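Local coordinates for phytanoyl-CoA dioxygenase (Streptomyces malaysiense, PDB 6ZYL), which catalyses beta-hydroxylation of the peptide thioholgamide as the non-heme monooxygenase ThoJ, probably with iron and 2-oxoglutarate, at residues 76-81 with 280-285; 105-110 with 236-241. One frame throughout, in Å; residues are numbered along the deposited sequence.

Contact 1 of 2, residues 76-81 with 280-285; sequences FPKIHL and YSAVTR
Leu81, which meets Ala282 across the contact, also covers one face of the neighbouring His80 imidazole: Leu81 CG sits 4.0 Å over the His80 ring, nearer its periphery than its centre. On the helical side, the guanidinium of Arg285 has the carbonyl O of Ser281 over one face, while its NE forms a salt bridge with Glu247. The touching itself is done by aliphatic groups. Leu81 brings one branch forward, CD1 lying 3.7 Å from Ala282 CB, and the small alanine lets the loop come close to the helix. Toward the other end of the loop, the ring of Pro77, which follows a cis peptide bond, presents CD to both branches of Val283, with CD 3.9 Å from Val283 CG1. Proline suits the place because its CD reaches both methyls of the beta-branched Val283.

Lys78 runs past Val283 in the opposite direction, its CG 3.8 Å from Val283 CG2. Its chain bends at the second torsion (chi2 -78°): only CB and CG lie against Val283 CG2, and the extended end beyond the bend carries the ammonium group on to polar partners. NZ forms a salt bridge with Glu264. A water joins the two segments, donating to Ala282 O at 2.9 Å and accepting a weak bond from Lys78 NZ at 3.2 Å.

No direct hydrogen bond spans 76-81 and 280-285; apolar packing carries the contact, with the water as a weak polar link on the Lys78 side. A lysine suits the place because its aliphatic part can belong to the packing while its charge is probably compensated in part by Glu264, with the guanidinium of Arg286 also close by; the carboxylate would be expected to favour the protonated amine.

Contact 2 of 2, residues 105-110 with 236-241; sequences PDLLVW and YITPRV
Ile237 places CG1 between its backbone N and carbonyl carbon (chi1 63°), and from there CG1 packs 4.0 Å from Leu108 CB and carries CD1 to within 3.9 Å of Trp110 CD1. Trp110 CG is trans to its backbone N (chi1 -175°), which swings the indole toward the isoleucine; the two side chains cross obliquely. A branched aliphatic residue suits this place, since CG2 also nears Trp110 CB. Cutting Ile237 back to an alanine would probably open a gap beside Leu108 CB and leave Trp110 CD1 without its aliphatic neighbour.

Leu108 and Ile237 form an antiparallel hydrogen-bonded pair: Leu108 N donates to Ile237 O at 2.8 Å, and Ile237 N returns a bond to Leu108 O at 2.9 Å. On the other face of the sheet, in the non-hydrogen-bonded pair, Val109 lies alongside Tyr236, its CG2 3.6 Å from Tyr236 CE1. Beyond the strand Pro239, in a type I turn from Thr238 to Val241, sets CD 3.6 Å from Asp106 CB; Thr238 OG1 accepts from Arg240 N in an ST turn.

Strand 107-117 lies between 229-237 and 249-254 in the main sheet, probably part of the double-stranded beta-helix of this family. Helix 93-103 packs against Tyr236, whose OH bonds Val90 O, while Trp110 NE1 reaches Asp248.

Overall arrangement
Both contacts are buried, yet they are built differently. Contact 2 belongs to the main sheet, where paired backbones fix the register and side chains pack on both faces. Contact 1 lies where a loop meets the C-terminal helix 273-295; its packing is apolar, with one water, weakly bound on the lysine side, bridging to the helix, and a buried charge is answered from outside the two segments. Their centres are about 17 Å apart, and both segments of contact 2 fall between those of contact 1 in the sequence. They meet at strand 107-117: Lys78 NZ lies 3.2 Å from Trp110 O, a probable hydrogen bond, and His80 packs on Val109, tying the loop to the sheet.

Contact 1 of 2, residues 76-81 with 280-285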
ATOM      1  N   PHE A  76       8.117  -2.379  -4.988  1.00 21.33           N
ATOM      2  CA  PHE A  76       7.496  -1.061  -5.035  1.00 23.93           C
ATOM      3  C   PHE A  76       7.974  -0.334  -6.290  1.00 21.24           C
ATOM      4  O   PHE A  76       9.031  -0.677  -6.820  1.00 23.75           O
ATOM      5  CB  PHE A  76       7.864  -0.243  -3.800  1.00 22.75           C
ATOM      6  CG  PHE A  76       9.259   0.310  -3.850  1.00 28.31           C
ATOM      7  CD1 PHE A  76      10.336  -0.484  -3.504  1.00 29.86           C
ATOM      8  CD2 PHE A  76       9.495   1.613  -4.262  1.00 25.55           C
ATOM      9  CE1 PHE A  76      11.623   0.007  -3.554  1.00 33.21           C
ATOM     10  CE2 PHE A  76      10.783   2.112  -4.316  1.00 26.73           C
ATOM     11  CZ  PHE A  76      11.849   1.307  -3.961  1.00 31.04           C
ATOM     12  N   PRO A  77       7.246   0.670  -6.800  1.00 20.85           N
ATOM     13  CA  PRO A  77       5.925   1.121  -6.361  1.00 19.85           C
ATOM     14  C   PRO A  77       4.819   0.813  -7.360  1.00 18.52           C
ATOM     15  O   PRO A  77       3.712   1.345  -7.230  1.00 19.72           O
ATOM     16  CB  PRO A  77       6.116   2.633  -6.229  1.00 23.13           C
ATOM     17  CG  PRO A  77       7.097   2.958  -7.369  1.00 20.18           C
ATOM     18  CD  PRO A  77       7.892   1.673  -7.669  1.00 23.35           C
ATOM     19  N   LYS A  78       5.114  -0.026  -8.349  1.00 18.47           N
ATOM     20  CA  LYS A  78       4.190  -0.268  -9.453  1.00 23.64           C
ATOM     21  C   LYS A  78       4.143  -1.752  -9.809  1.00 22.02           C
ATOM     22  O   LYS A  78       4.178  -2.137 -10.978  1.00 19.52           O
ATOM     23  CB  LYS A  78       4.588   0.560 -10.675  1.00 21.86           C
ATOM     24  CG  LYS A  78       4.695   2.055 -10.429  1.00 22.06           C
ATOM     25  CD  LYS A  78       3.322   2.711 -10.383  1.00 18.75           C
ATOM     26  CE  LYS A  78       3.438   4.206 -10.124  1.00 19.89           C
ATOM     27  NZ  LYS A  78       2.150   4.921 -10.347  1.00 21.42           N
ATOM     28  N   ILE A  79       4.049  -2.608  -8.792  1.00 22.41           N
ATOM     29  CA  ILE A  79       3.990  -4.044  -9.050  1.00 21.20           C
ATOM     30  C   ILE A  79       2.825  -4.366  -9.976  1.00 20.71           C
ATOM     31  O   ILE A  79       2.941  -5.198 -10.884  1.00 21.87           O
ATOM     32  CB  ILE A  79       3.882  -4.826  -7.728  1.00 24.05           C
ATOM     33  CG1 ILE A  79       4.982  -4.411  -6.753  1.00 21.64           C
ATOM     34  CG2 ILE A  79       3.953  -6.329  -7.992  1.00 24.81           C
ATOM     35  CD1 ILE A  79       4.796  -4.971  -5.347  1.00 23.03           C
ATOM     36  N   HIS A  80       1.689  -3.698  -9.772  1.00 21.56           N
ATOM     37  CA  HIS A  80       0.475  -3.990 -10.521  1.00 21.70           C
ATOM     38  C   HIS A  80       0.592  -3.688 -12.008  1.00 23.39           C
ATOM     39  O   HIS A  80      -0.295  -4.086 -12.770  1.00 25.01           O
ATOM     40  CB  HIS A  80      -0.692  -3.191  -9.933  1.00 21.18           C
ATOM     41  CG  HIS A  80      -0.452  -1.712  -9.890  1.00 22.07           C
ATOM     42  ND1 HIS A  80       0.464  -1.130  -9.040  1.00 21.01           N
ATOM     43  CD2 HIS A  80      -1.011  -0.697 -10.590  1.00 22.82           C
ATOM     44  CE1 HIS A  80       0.461   0.178  -9.220  1.00 23.01           C
ATOM     45  NE2 HIS A  80      -0.426   0.468 -10.154  1.00 24.82           N
ATOM     46  N   LEU A  81       1.640  -2.994 -12.441  1.00 22.60           N
ATOM     47  CA  LEU A  81       1.804  -2.692 -13.856  1.00 22.76           C
ATOM     48  C   LEU A  81       2.545  -3.788 -14.616  1.00 22.46           C
ATOM     49  O   LEU A  81       2.527  -3.772 -15.853  1.00 26.03           O
ATOM     50  CB  LEU A  81       2.546  -1.363 -14.033  1.00 21.92           C
ATOM     51  CG  LEU A  81       1.861  -0.103 -13.499  1.00 21.53           C
ATOM     52  CD1 LEU A  81       2.636   1.147 -13.932  1.00 24.47           C
ATOM     53  CD2 LEU A  81       0.413  -0.006 -13.948  1.00 24.25           C
ATOM     54  N   TYR A 280       8.974   0.894 -16.546  1.00 25.02           N
ATOM     55  CA  TYR A 280      10.162   1.736 -16.445  1.00 24.62           C
ATOM     56  C   TYR A 280       9.782   3.212 -16.430  1.00 25.28           C
ATOM     57  O   TYR A 280      10.296   3.995 -15.621  1.00 24.45           O
ATOM     58  CB  TYR A 280      11.110   1.450 -17.611  1.00 23.84           C
ATOM     59  CG  TYR A 280      11.569   0.016 -17.716  1.00 22.24           C
ATOM     60  CD1 TYR A 280      11.756  -0.761 -16.580  1.00 24.72           C
ATOM     61  CD2 TYR A 280      11.822  -0.561 -18.953  1.00 25.26           C
ATOM     62  CE1 TYR A 280      12.178  -2.074 -16.674  1.00 27.16           C
ATOM     63  CE2 TYR A 280      12.244  -1.873 -19.057  1.00 29.98           C
ATOM     64  CZ  TYR A 280      12.422  -2.624 -17.914  1.00 31.28           C
ATOM     65  OH  TYR A 280      12.842  -3.932 -18.013  1.00 35.11           O
ATOM     66  N   SER A 281       8.877   3.609 -17.325  1.00 23.64           N
ATOM     67  CA  SER A 281       8.474   5.009 -17.404  1.00 25.28           C
ATOM     68  C   SER A 281       7.754   5.446 -16.133  1.00 23.77           C
ATOM     69  O   SER A 281       8.031   6.519 -15.584  1.00 23.68           O
ATOM     70  CB  SER A 281       7.583   5.220 -18.630  1.00 25.69           C
ATOM     71  OG  SER A 281       7.256   6.587 -18.796  1.00 43.93           O
ATOM     72  N   ALA A 282       6.827   4.620 -15.646  1.00 23.37           N
ATOM     73  CA  ALA A 282       6.032   5.013 -14.486  1.00 23.86           C
ATOM     74  C   ALA A 282       6.874   5.043 -13.216  1.00 18.80           C
ATOM     75  O   ALA A 282       6.708   5.938 -12.378  1.00 21.24           O
ATOM     76  CB  ALA A 282       4.846   4.063 -14.319  1.00 21.55           C
ATOM     77  N   VAL A 283       7.777   4.077 -13.050  1.00 20.83           N
ATOM     78  CA  VAL A 283       8.609   4.052 -11.851  1.00 22.47           C
ATOM     79  C   VAL A 283       9.607   5.202 -11.876  1.00 22.01           C
ATOM     80  O   VAL A 283       9.823   5.876 -10.861  1.00 22.86           O
ATOM     81  CB  VAL A 283       9.317   2.692 -11.712  1.00 22.45           C
ATOM     82  CG1 VAL A 283      10.271   2.709 -10.523  1.00 22.05           C
ATOM     83  CG2 VAL A 283       8.295   1.576 -11.565  1.00 23.60           C
ATOM     84  N   THR A 284      10.237   5.442 -13.029  1.00 21.71           N
ATOM     85  CA  THR A 284      11.135   6.584 -13.155  1.00 21.21           C
ATOM     86  C   THR A 284      10.420   7.876 -12.775  1.00 19.92           C
ATOM     87  O   THR A 284      10.950   8.701 -12.025  1.00 20.76           O
ATOM     88  CB  THR A 284      11.676   6.678 -14.583  1.00 21.29           C
ATOM     89  OG1 THR A 284      12.456   5.515 -14.889  1.00 23.28           O
ATOM     90  CG2 THR A 284      12.537   7.924 -14.747  1.00 23.32           C
ATOM     91  N   ARG A 285       9.202   8.058 -13.290  1.00 20.92           N
ATOM     92  CA  ARG A 285       8.410   9.239 -12.960  1.00 22.07           C
ATOM     93  C   ARG A 285       8.174   9.338 -11.460  1.00 20.95           C
ATOM     94  O   ARG A 285       8.338  10.407 -10.861  1.00 24.18           O
ATOM     95  CB  ARG A 285       7.085   9.178 -13.719  1.00 25.01           C
ATOM     96  CG  ARG A 285       6.117  10.313 -13.459  1.00 25.53           C
ATOM     97  CD  ARG A 285       4.819  10.082 -14.248  1.00 24.41           C
ATOM     98  NE  ARG A 285       5.075   9.979 -15.683  1.00 26.94           N
ATOM     99  CZ  ARG A 285       4.841   8.898 -16.421  1.00 28.11           C
ATOM    100  NH1 ARG A 285       4.325   7.805 -15.876  1.00 22.57           N
ATOM    101  NH2 ARG A 285       5.122   8.913 -17.717  1.00 26.03           N
TER
HETATM  102  O   HOH W   1       4.217   7.059 -11.523  1.00 20.61           O

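Contact 2 of 2, residues 105-110 with 236-241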
ATOM      1  N   PRO A 105     -17.033   7.116  -5.964  1.00 28.96           N
ATOM      2  CA  PRO A 105     -17.010   6.217  -7.125  1.00 29.31           C
ATOM      3  C   PRO A 105     -15.873   6.427  -8.113  1.00 29.29           C
ATOM      4  O   PRO A 105     -15.760   5.631  -9.058  1.00 30.61           O
ATOM      5  CB  PRO A 105     -18.365   6.514  -7.795  1.00 29.24           C
ATOM      6  CG  PRO A 105     -18.583   7.979  -7.517  1.00 30.00           C
ATOM      7  CD  PRO A 105     -17.993   8.226  -6.133  1.00 32.28           C
ATOM      8  N   ASP A 106     -15.035   7.446  -7.935  1.00 28.77           N
ATOM      9  CA  ASP A 106     -13.918   7.719  -8.834  1.00 28.34           C
ATOM     10  C   ASP A 106     -12.627   7.336  -8.123  1.00 25.26           C
ATOM     11  O   ASP A 106     -12.235   7.981  -7.143  1.00 22.29           O
ATOM     12  CB  ASP A 106     -13.900   9.186  -9.253  1.00 29.67           C
ATOM     13  CG  ASP A 106     -15.198   9.620  -9.904  1.00 31.50           C
ATOM     14  OD1 ASP A 106     -15.737   8.851 -10.727  1.00 31.32           O
ATOM     15  OD2 ASP A 106     -15.679  10.728  -9.594  1.00 40.28           O
ATOM     16  N   LEU A 107     -11.958   6.301  -8.629  1.00 24.18           N
ATOM     17  CA  LEU A 107     -10.811   5.733  -7.939  1.00 25.03           C
ATOM     18  C   LEU A 107      -9.665   5.462  -8.900  1.00 23.51           C
ATOM     19  O   LEU A 107      -9.881   5.083 -10.053  1.00 23.11           O
ATOM     20  CB  LEU A 107     -11.190   4.423  -7.236  1.00 25.70           C
ATOM     21  CG  LEU A 107     -12.334   4.469  -6.224  1.00 24.57           C
ATOM     22  CD1 LEU A 107     -12.703   3.059  -5.775  1.00 26.35           C
ATOM     23  CD2 LEU A 107     -11.957   5.330  -5.032  1.00 23.53           C
ATOM     24  N   LEU A 108      -8.444   5.649  -8.401  1.00 22.61           N
ATOM     25  CA  LEU A 108      -7.231   5.297  -9.118  1.00 24.00           C
ATOM     26  C   LEU A 108      -6.288   4.585  -8.160  1.00 21.32           C
ATOM     27  O   LEU A 108      -6.301   4.838  -6.954  1.00 21.01           O
ATOM     28  CB  LEU A 108      -6.537   6.532  -9.699  1.00 22.82           C
ATOM     29  CG  LEU A 108      -7.342   7.398 -10.666  1.00 25.00           C
ATOM     30  CD1 LEU A 108      -7.871   8.622  -9.943  1.00 25.82           C
ATOM     31  CD2 LEU A 108      -6.483   7.795 -11.853  1.00 29.26           C
ATOM     32  N   VAL A 109      -5.474   3.689  -8.709  1.00 19.04           N
ATOM     33  CA  VAL A 109      -4.396   3.055  -7.959  1.00 22.00           C
ATOM     34  C   VAL A 109      -3.139   3.896  -8.144  1.00 21.23           C
ATOM     35  O   VAL A 109      -2.647   4.056  -9.267  1.00 20.92           O
ATOM     36  CB  VAL A 109      -4.166   1.608  -8.420  1.00 22.88           C
ATOM     37  CG1 VAL A 109      -2.934   1.029  -7.732  1.00 20.30           C
ATOM     38  CG2 VAL A 109      -5.395   0.757  -8.136  1.00 22.79           C
ATOM     39  N   TRP A 110      -2.619   4.437  -7.045  1.00 20.99           N
ATOM     40  CA  TRP A 110      -1.458   5.315  -7.096  1.00 21.93           C
ATOM     41  C   TRP A 110      -0.147   4.572  -6.888  1.00 21.11           C
ATOM     42  O   TRP A 110       0.874   4.966  -7.463  1.00 20.08           O
ATOM     43  CB  TRP A 110      -1.604   6.419  -6.044  1.00 19.88           C
ATOM     44  CG  TRP A 110      -0.519   7.447  -6.077  1.00 19.83           C
ATOM     45  CD1 TRP A 110      -0.406   8.496  -6.943  1.00 22.06           C
ATOM     46  CD2 TRP A 110       0.605   7.530  -5.196  1.00 20.11           C
ATOM     47  NE1 TRP A 110       0.722   9.226  -6.656  1.00 20.55           N
ATOM     48  CE2 TRP A 110       1.361   8.653  -5.588  1.00 20.10           C
ATOM     49  CE3 TRP A 110       1.048   6.761  -4.116  1.00 20.07           C
ATOM     50  CZ2 TRP A 110       2.536   9.025  -4.938  1.00 21.35           C
ATOM     51  CZ3 TRP A 110       2.212   7.132  -3.471  1.00 21.59           C
ATOM     52  CH2 TRP A 110       2.945   8.254  -3.885  1.00 23.12           C
ATOM     53  N   TYR A 236      -5.048   3.846  -2.868  1.00 19.57           N
ATOM     54  CA  TYR A 236      -6.163   4.301  -3.682  1.00 18.86           C
ATOM     55  C   TYR A 236      -6.369   5.794  -3.463  1.00 21.42           C
ATOM     56  O   TYR A 236      -6.285   6.284  -2.334  1.00 20.58           O
ATOM     57  CB  TYR A 236      -7.445   3.537  -3.340  1.00 19.93           C
ATOM     58  CG  TYR A 236      -7.434   2.097  -3.806  1.00 19.00           C
ATOM     59  CD1 TYR A 236      -7.828   1.761  -5.094  1.00 19.51           C
ATOM     60  CD2 TYR A 236      -7.026   1.076  -2.958  1.00 19.69           C
ATOM     61  CE1 TYR A 236      -7.818   0.442  -5.526  1.00 18.73           C
ATOM     62  CE2 TYR A 236      -7.012  -0.243  -3.379  1.00 19.17           C
ATOM     63  CZ  TYR A 236      -7.410  -0.553  -4.664  1.00 18.60           C
ATOM     64  OH  TYR A 236      -7.396  -1.863  -5.085  1.00 22.55           O
ATOM     65  N   ILE A 237      -6.627   6.512  -4.556  1.00 22.79           N
ATOM     66  CA  ILE A 237      -6.885   7.944  -4.516  1.00 22.75           C
ATOM     67  C   ILE A 237      -8.075   8.239  -5.419  1.00 23.77           C
ATOM     68  O   ILE A 237      -8.458   7.428  -6.263  1.00 22.91           O
ATOM     69  CB  ILE A 237      -5.666   8.783  -4.967  1.00 21.81           C
ATOM     70  CG1 ILE A 237      -5.321   8.476  -6.428  1.00 22.51           C
ATOM     71  CG2 ILE A 237      -4.467   8.522  -4.074  1.00 22.05           C
ATOM     72  CD1 ILE A 237      -4.243   9.378  -7.017  1.00 23.32           C
ATOM     73  N   THR A 238      -8.653   9.414  -5.233  1.00 24.26           N
ATOM     74  CA  THR A 238      -9.623   9.975  -6.157  1.00 25.48           C
ATOM     75  C   THR A 238      -8.967  11.063  -6.992  1.00 27.11           C
ATOM     76  O   THR A 238      -7.854  11.511  -6.697  1.00 24.00           O
ATOM     77  CB  THR A 238     -10.818  10.553  -5.395  1.00 25.09           C
ATOM     78  OG1 THR A 238     -10.495  11.871  -4.936  1.00 22.03           O
ATOM     79  CG2 THR A 238     -11.191   9.669  -4.217  1.00 24.93           C
ATOM     80  N   PRO A 239      -9.638  11.527  -8.051  1.00 26.62           N
ATOM     81  CA  PRO A 239      -9.070  12.624  -8.857  1.00 25.02           C
ATOM     82  C   PRO A 239      -8.955  13.944  -8.107  1.00 26.97           C
ATOM     83  O   PRO A 239      -8.410  14.904  -8.666  1.00 29.51           O
ATOM     84  CB  PRO A 239     -10.044  12.743 -10.041  1.00 31.35           C
ATOM     85  CG  PRO A 239     -10.823  11.445 -10.054  1.00 30.94           C
ATOM     86  CD  PRO A 239     -10.898  11.009  -8.613  1.00 26.69           C
ATOM     87  N   ARG A 240      -9.456  14.031  -6.874  1.00 26.76           N
ATOM     88  CA  ARG A 240      -9.270  15.229  -6.067  1.00 28.86           C
ATOM     89  C   ARG A 240      -7.920  15.255  -5.363  1.00 33.49           C
ATOM     90  O   ARG A 240      -7.555  16.288  -4.793  1.00 34.83           O
ATOM     91  CB  ARG A 240     -10.395  15.350  -5.034  1.00 30.57           C
ATOM     92  CG  ARG A 240     -11.761  15.632  -5.647  1.00 34.77           C
ATOM     93  CD  ARG A 240     -12.770  16.103  -4.601  1.00 50.92           C
ATOM     94  NE  ARG A 240     -12.332  17.315  -3.912  1.00 60.04           N
ATOM     95  CZ  ARG A 240     -12.799  18.534  -4.160  1.00 62.17           C
ATOM     96  NH1 ARG A 240     -13.732  18.720  -5.085  1.00 67.08           N
ATOM     97  NH2 ARG A 240     -12.334  19.572  -3.478  1.00 57.13           N
ATOM     98  N   VAL A 241      -7.180  14.149  -5.378  1.00 29.48           N
ATOM     99  CA  VAL A 241      -5.801  14.145  -4.908  1.00 26.41           C
ATOM    100  C   VAL A 241      -4.914  14.687  -6.019  1.00 26.91           C
ATOM    101  O   VAL A 241      -5.103  14.361  -7.197  1.00 27.96           O
ATOM    102  CB  VAL A 241      -5.371  12.729  -4.487  1.00 27.36           C
ATOM    103  CG1 VAL A 241      -3.922  12.734  -4.015  1.00 26.50           C
ATOM    104  CG2 VAL A 241      -6.293  12.191  -3.400  1.00 25.97           C
TER